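PDB 2XSG: CCMAN5, which probably hydrolyses alpha-mannosidic linkages as a bacterial family 92 glycoside hydrolase, enabling mannose-6-phosphate modification of yeast-made human lysosomal enzymes. Local coordinates for residues D695-T700 with F707-D712; F719-A724 with F749-Q754. All coordinates share one frame; numbering follows the deposited sequence.

Contact 1: residues D695-T700 with F707-D712; sequences DSTTIT and FTVTAD
The carbonyl oxygen of Phe707 is gripped twice. Ile699 N donates to Phe707 O at 2.8 Å, in the carbonyl plane, and Thr698 CA adds a CA-H...O contact to the same oxygen. Phe707 N answers with a bond of 2.7 Å to Ile699 O, short but bent, with 146° at the hydrogen. The next hydrogen-bonded pair, Thr697 and Val709, exchanges two bonds whose donors lie nearly along the C=O axes. Ala711 N makes a nearly straight hydrogen bond to Asp695 O at 3.0 Å, yet it sits well above that carbonyl plane.

Side chains alternate between the two faces. Thr697, Ile699, Phe707 and Val709 share the buried one. Ile699 and Phe707 lie side by side and point the same way, with Ile699 CD1 4.2 Å from ring atom CD2 of Phe707. Val709 CG1 takes the crowded position between its backbone N and carbonyl carbon, and from there it meets Thr697 CB at 3.9 Å.

Ser696, Thr698, Thr708 and Thr710 line the partly exposed face. Here the methyl CG2 of Thr708, anti to the backbone N, touches Thr698 OG1 at 3.6 Å and Ser696 OG at 4.0 Å.

Beyond the pair, Asp695 OD1 is hydrogen-bonded to Ser298 OG. Asp695 and Ser696 both face Asp296 of strand 293-296, a classic beta bulge. The two segments themselves form an antiparallel beta hairpin, placed between strands 293-296 and 746-752 of a mixed sheet.

Contact 2: residues F719-A724 with F749-Q754; sequences FYVQSA and FRMGEQ
Met751 is folded back on itself by bends at chi2 (-60°) and chi3 (-73°), which carry its methyl CE to 3.5 Å from Phe719 C. Gln722 turns out of regular strand geometry at psi -34°. It forms a classic beta bulge, with Gln722 and Ser723 both facing Arg750 across an antiparallel pair. Gln722 N gives a short bond of 2.6 Å to Arg750 O, nearly along the C=O axis. Arg750 N returns an almost straight bond to Ser723 O at 2.9 Å. Tyr720 and Gly752 exchange two more backbone bonds.

On the buried face, Val721 crosses Phe749 and Met751 obliquely. Val721 CG1 meets Phe749 CD1 at 3.7 Å, while CG2 meets Met751 SD. Ala724 CB packs on the same Phe749 CD1 at 3.5 Å.

The aliphatic part of Gln722 lies against the other strand, its CG 3.6 Å from Gly752 N. An alanine here would remove CG, and the backbone at Gly752 would probably lose part of its cover. Tyr720 packs against helix 604-616. On the face that carries Tyr720, Ser723 and Arg750, Ser723 OG sits over one face of the guanidinium, toward its rim, 3.5 Å from Arg750 NE.

Contacts 1 and 2 belong to one mixed sheet and have centres about 15 Å apart. They meet where strand 706-712 runs parallel to strand 746-752, so the sheet passes from the hairpin of contact 1 into the bulged pair of contact 2. Two probable hydrogen bonds join them: Phe749 N to Thr710 O at 2.7 Å, and Asp712 N to Phe749 O at 2.8 Å. Their buried faces also merge, with Val709 CG2 3.7 Å from Phe749 CE2 and Ala711 CB 3.7 Å from Met751 CG. The calcium ligands Asn588, Glu589 and Asp662 lie outside both contacts, which are structural packing within the sheet.

Contact 1: residues D695-T700 with F707-D712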
loop_
_atom_site.group_PDB
_atom_site.type_symbol
_atom_site.label_atom_id
_atom_site.label_comp_id
_atom_site.label_asym_id
_atom_site.label_seq_id
_atom_site.Cartn_x
_atom_site.Cartn_y
_atom_site.Cartn_z
ATOM N N ASP A 695 -24.213 -9.839 3.666
ATOM C CA ASP A 695 -25.099 -10.999 3.564
ATOM C C ASP A 695 -24.487 -12.098 2.702
ATOM O O ASP A 695 -24.559 -13.266 3.054
ATOM C CB ASP A 695 -26.470 -10.592 3.011
ATOM C CG ASP A 695 -27.152 -9.573 3.878
ATOM O OD1 ASP A 695 -26.543 -8.503 4.091
ATOM O OD2 ASP A 695 -28.280 -9.847 4.357
ATOM N N SER A 696 -23.894 -11.708 1.577
ATOM C CA SER A 696 -23.164 -12.627 0.718
ATOM C C SER A 696 -21.953 -11.901 0.122
ATOM O O SER A 696 -22.066 -10.739 -0.298
ATOM C CB SER A 696 -24.074 -13.154 -0.405
ATOM O OG SER A 696 -23.365 -14.038 -1.271
ATOM N N THR A 697 -20.805 -12.577 0.112
ATOM C CA THR A 697 -19.602 -12.090 -0.570
ATOM C C THR A 697 -19.009 -13.238 -1.417
ATOM O O THR A 697 -18.720 -14.307 -0.876
ATOM C CB THR A 697 -18.592 -11.517 0.437
ATOM O OG1 THR A 697 -19.131 -10.310 1.009
ATOM C CG2 THR A 697 -17.253 -11.231 -0.220
ATOM N N THR A 698 -18.887 -13.023 -2.732
ATOM C CA THR A 698 -18.433 -14.052 -3.688
ATOM C C THR A 698 -17.134 -13.626 -4.375
ATOM O O THR A 698 -17.079 -12.589 -5.047
ATOM C CB THR A 698 -19.518 -14.349 -4.783
ATOM O OG1 THR A 698 -20.738 -14.776 -4.158
ATOM C CG2 THR A 698 -19.060 -15.423 -5.757
ATOM N N ILE A 699 -16.099 -14.436 -4.210
ATOM C CA ILE A 699 -14.850 -14.239 -4.931
ATOM C C ILE A 699 -14.806 -15.229 -6.087
ATOM O O ILE A 699 -14.775 -16.441 -5.862
ATOM C CB ILE A 699 -13.603 -14.413 -4.024
ATOM C CG1 ILE A 699 -13.699 -13.497 -2.788
ATOM C CG2 ILE A 699 -12.313 -14.143 -4.843
ATOM C CD1 ILE A 699 -12.628 -13.817 -1.656
ATOM N N THR A 700 -14.829 -14.702 -7.315
ATOM C CA THR A 700 -14.796 -15.515 -8.540
ATOM C C THR A 700 -13.371 -15.593 -9.081
ATOM O O THR A 700 -12.737 -14.566 -9.319
ATOM C CB THR A 700 -15.745 -14.939 -9.608
ATOM O OG1 THR A 700 -17.052 -14.753 -9.029
ATOM C CG2 THR A 700 -15.834 -15.854 -10.828
ATOM N N PHE A 707 -15.377 -18.677 -4.400
ATOM C CA PHE A 707 -15.507 -18.823 -2.945
ATOM C C PHE A 707 -16.696 -17.989 -2.483
ATOM O O PHE A 707 -16.827 -16.820 -2.842
ATOM C CB PHE A 707 -14.239 -18.374 -2.219
ATOM C CG PHE A 707 -14.359 -18.371 -0.713
ATOM C CD1 PHE A 707 -14.349 -19.570 0.008
ATOM C CD2 PHE A 707 -14.476 -17.167 -0.015
ATOM C CE1 PHE A 707 -14.440 -19.567 1.401
ATOM C CE2 PHE A 707 -14.581 -17.152 1.378
ATOM C CZ PHE A 707 -14.561 -18.357 2.091
ATOM N N THR A 708 -17.580 -18.593 -1.708
ATOM C CA THR A 708 -18.735 -17.846 -1.247
ATOM C C THR A 708 -18.786 -17.893 0.261
ATOM O O THR A 708 -18.832 -18.968 0.858
ATOM C CB THR A 708 -20.043 -18.360 -1.906
ATOM O OG1 THR A 708 -19.821 -18.527 -3.308
ATOM C CG2 THR A 708 -21.193 -17.379 -1.710
ATOM N N VAL A 709 -18.733 -16.719 0.877
ATOM C CA VAL A 709 -18.943 -16.610 2.305
ATOM C C VAL A 709 -20.245 -15.853 2.528
ATOM O O VAL A 709 -20.418 -14.740 2.025
ATOM C CB VAL A 709 -17.729 -15.982 3.048
ATOM C CG1 VAL A 709 -17.428 -14.544 2.581
ATOM C CG2 VAL A 709 -17.940 -16.019 4.573
ATOM N N THR A 710 -21.174 -16.482 3.245
ATOM C CA THR A 710 -22.441 -15.832 3.603
ATOM C C THR A 710 -22.554 -15.577 5.105
ATOM O O THR A 710 -21.991 -16.314 5.928
ATOM C CB THR A 710 -23.678 -16.645 3.148
ATOM O OG1 THR A 710 -23.489 -18.025 3.482
ATOM C CG2 THR A 710 -23.904 -16.493 1.652
ATOM N N ALA A 711 -23.295 -14.530 5.448
ATOM C CA ALA A 711 -23.519 -14.159 6.836
ATOM C C ALA A 711 -25.014 -13.920 7.005
ATOM O O ALA A 711 -25.520 -12.803 6.855
ATOM C CB ALA A 711 -22.688 -12.925 7.210
ATOM N N ASP A 712 -25.722 -15.008 7.285
ATOM C CA ASP A 712 -27.173 -14.985 7.292
ATOM C C ASP A 712 -27.681 -14.165 8.463
ATOM O O ASP A 712 -27.288 -14.387 9.593
ATOM C CB ASP A 712 -27.717 -16.413 7.302
ATOM C CG ASP A 712 -27.582 -17.080 5.946
ATOM O OD1 ASP A 712 -26.692 -17.953 5.763
ATOM O OD2 ASP A 712 -28.364 -16.703 5.039
#

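Contact 2: residues F719-A724 with F749-Q754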
loop_
_atom_site.group_PDB
_atom_site.type_symbol
_atom_site.label_atom_id
_atom_site.label_comp_id
_atom_site.label_asym_id
_atom_site.label_seq_id
_atom_site.Cartn_x
_atom_site.Cartn_y
_atom_site.Cartn_z
ATOM N N PHE A 719 -23.503 -8.917 14.531
ATOM C CA PHE A 719 -22.144 -9.119 14.029
ATOM C C PHE A 719 -21.413 -10.284 14.717
ATOM O O PHE A 719 -20.210 -10.454 14.538
ATOM C CB PHE A 719 -21.343 -7.808 14.144
ATOM C CG PHE A 719 -21.383 -7.190 15.512
ATOM C CD1 PHE A 719 -20.610 -7.707 16.547
ATOM C CD2 PHE A 719 -22.207 -6.089 15.772
ATOM C CE1 PHE A 719 -20.655 -7.142 17.822
ATOM C CE2 PHE A 719 -22.250 -5.516 17.031
ATOM C CZ PHE A 719 -21.477 -6.046 18.065
ATOM N N TYR A 720 -22.138 -11.060 15.525
ATOM C CA TYR A 720 -21.568 -12.229 16.223
ATOM C C TYR A 720 -21.992 -13.486 15.493
ATOM O O TYR A 720 -23.156 -13.615 15.087
ATOM C CB TYR A 720 -22.078 -12.339 17.664
ATOM C CG TYR A 720 -21.637 -11.254 18.636
ATOM C CD1 TYR A 720 -20.336 -11.223 19.125
ATOM C CD2 TYR A 720 -22.532 -10.288 19.086
ATOM C CE1 TYR A 720 -19.930 -10.260 20.003
ATOM C CE2 TYR A 720 -22.131 -9.297 19.987
ATOM C CZ TYR A 720 -20.820 -9.306 20.449
ATOM O OH TYR A 720 -20.377 -8.352 21.337
ATOM N N VAL A 721 -21.055 -14.418 15.327
ATOM C CA VAL A 721 -21.353 -15.711 14.709
ATOM C C VAL A 721 -22.079 -16.594 15.724
ATOM O O VAL A 721 -21.660 -16.677 16.862
ATOM C CB VAL A 721 -20.080 -16.393 14.179
ATOM C CG1 VAL A 721 -20.386 -17.790 13.650
ATOM C CG2 VAL A 721 -19.432 -15.518 13.093
ATOM N N GLN A 722 -23.197 -17.200 15.311
ATOM C CA GLN A 722 -23.979 -18.090 16.185
ATOM C C GLN A 722 -23.696 -19.549 15.865
ATOM O O GLN A 722 -23.735 -20.398 16.745
ATOM C CB GLN A 722 -25.485 -17.830 16.031
ATOM C CG GLN A 722 -25.878 -16.377 16.183
ATOM C CD GLN A 722 -25.498 -15.786 17.549
ATOM O OE1 GLN A 722 -24.697 -14.838 17.638
ATOM N NE2 GLN A 722 -26.076 -16.330 18.610
ATOM N N SER A 723 -23.449 -19.829 14.589
ATOM C CA SER A 723 -23.142 -21.174 14.121
ATOM C C SER A 723 -22.595 -21.032 12.716
ATOM O O SER A 723 -22.689 -19.945 12.128
ATOM C CB SER A 723 -24.392 -22.065 14.122
ATOM O OG SER A 723 -25.197 -21.787 12.994
ATOM N N ALA A 724 -22.025 -22.112 12.180
ATOM C CA ALA A 724 -21.432 -22.076 10.832
ATOM C C ALA A 724 -21.491 -23.424 10.151
ATOM O O ALA A 724 -21.535 -24.453 10.830
ATOM C CB ALA A 724 -19.990 -21.587 10.910
ATOM N N PHE A 749 -22.203 -18.493 7.508
ATOM C CA PHE A 749 -22.367 -18.147 8.912
ATOM C C PHE A 749 -23.808 -17.767 9.256
ATOM O O PHE A 749 -24.513 -17.205 8.428
ATOM C CB PHE A 749 -21.428 -17.007 9.300
ATOM C CG PHE A 749 -19.980 -17.355 9.189
ATOM C CD1 PHE A 749 -19.388 -18.226 10.105
ATOM C CD2 PHE A 749 -19.201 -16.812 8.177
ATOM C CE1 PHE A 749 -18.043 -18.550 10.001
ATOM C CE2 PHE A 749 -17.867 -17.135 8.064
ATOM C CZ PHE A 749 -17.276 -17.999 8.979
ATOM N N ARG A 750 -24.232 -18.091 10.473
ATOM C CA ARG A 750 -25.496 -17.595 11.024
ATOM C C ARG A 750 -25.138 -16.514 12.045
ATOM O O ARG A 750 -24.435 -16.781 13.023
ATOM C CB ARG A 750 -26.285 -18.748 11.675
ATOM C CG ARG A 750 -27.728 -18.424 12.115
ATOM C CD ARG A 750 -28.427 -19.659 12.759
ATOM N NE ARG A 750 -28.379 -20.839 11.882
ATOM C CZ ARG A 750 -28.836 -22.060 12.185
ATOM N NH1 ARG A 750 -29.401 -22.317 13.367
ATOM N NH2 ARG A 750 -28.722 -23.042 11.289
ATOM N N MET A 751 -25.593 -15.287 11.800
ATOM C CA MET A 751 -25.235 -14.138 12.648
ATOM C C MET A 751 -26.326 -13.800 13.649
ATOM O O MET A 751 -27.489 -14.134 13.441
ATOM C CB MET A 751 -24.937 -12.923 11.784
ATOM C CG MET A 751 -23.980 -13.182 10.643
ATOM S SD MET A 751 -22.359 -13.760 11.204
ATOM C CE MET A 751 -21.615 -12.297 11.901
ATOM N N GLY A 752 -25.952 -13.127 14.733
ATOM C CA GLY A 752 -26.907 -12.737 15.770
ATOM C C GLY A 752 -26.375 -11.573 16.583
ATOM O O GLY A 752 -25.211 -11.180 16.458
ATOM N N GLU A 753 -27.228 -11.030 17.431
ATOM C CA GLU A 753 -26.934 -9.793 18.128
ATOM C C GLU A 753 -26.213 -10.012 19.463
ATOM O O GLU A 753 -25.766 -9.046 20.090
ATOM C CB GLU A 753 -28.224 -8.983 18.314
ATOM C CG GLU A 753 -28.767 -8.444 16.987
ATOM C CD GLU A 753 -29.956 -7.517 17.141
ATOM O OE1 GLU A 753 -30.108 -6.904 18.221
ATOM O OE2 GLU A 753 -30.730 -7.385 16.162
ATOM N N GLN A 754 -26.100 -11.273 19.883
ATOM C CA GLN A 754 -25.426 -11.613 21.133
ATOM C C GLN A 754 -24.222 -12.513 20.900
ATOM O O GLN A 754 -24.230 -13.302 19.970
ATOM C CB GLN A 754 -26.398 -12.310 22.105
ATOM C CG GLN A 754 -27.838 -11.776 22.108
ATOM C CD GLN A 754 -27.927 -10.349 22.603
ATOM O OE1 GLN A 754 -27.107 -9.912 23.416
ATOM N NE2 GLN A 754 -28.938 -9.609 22.123
#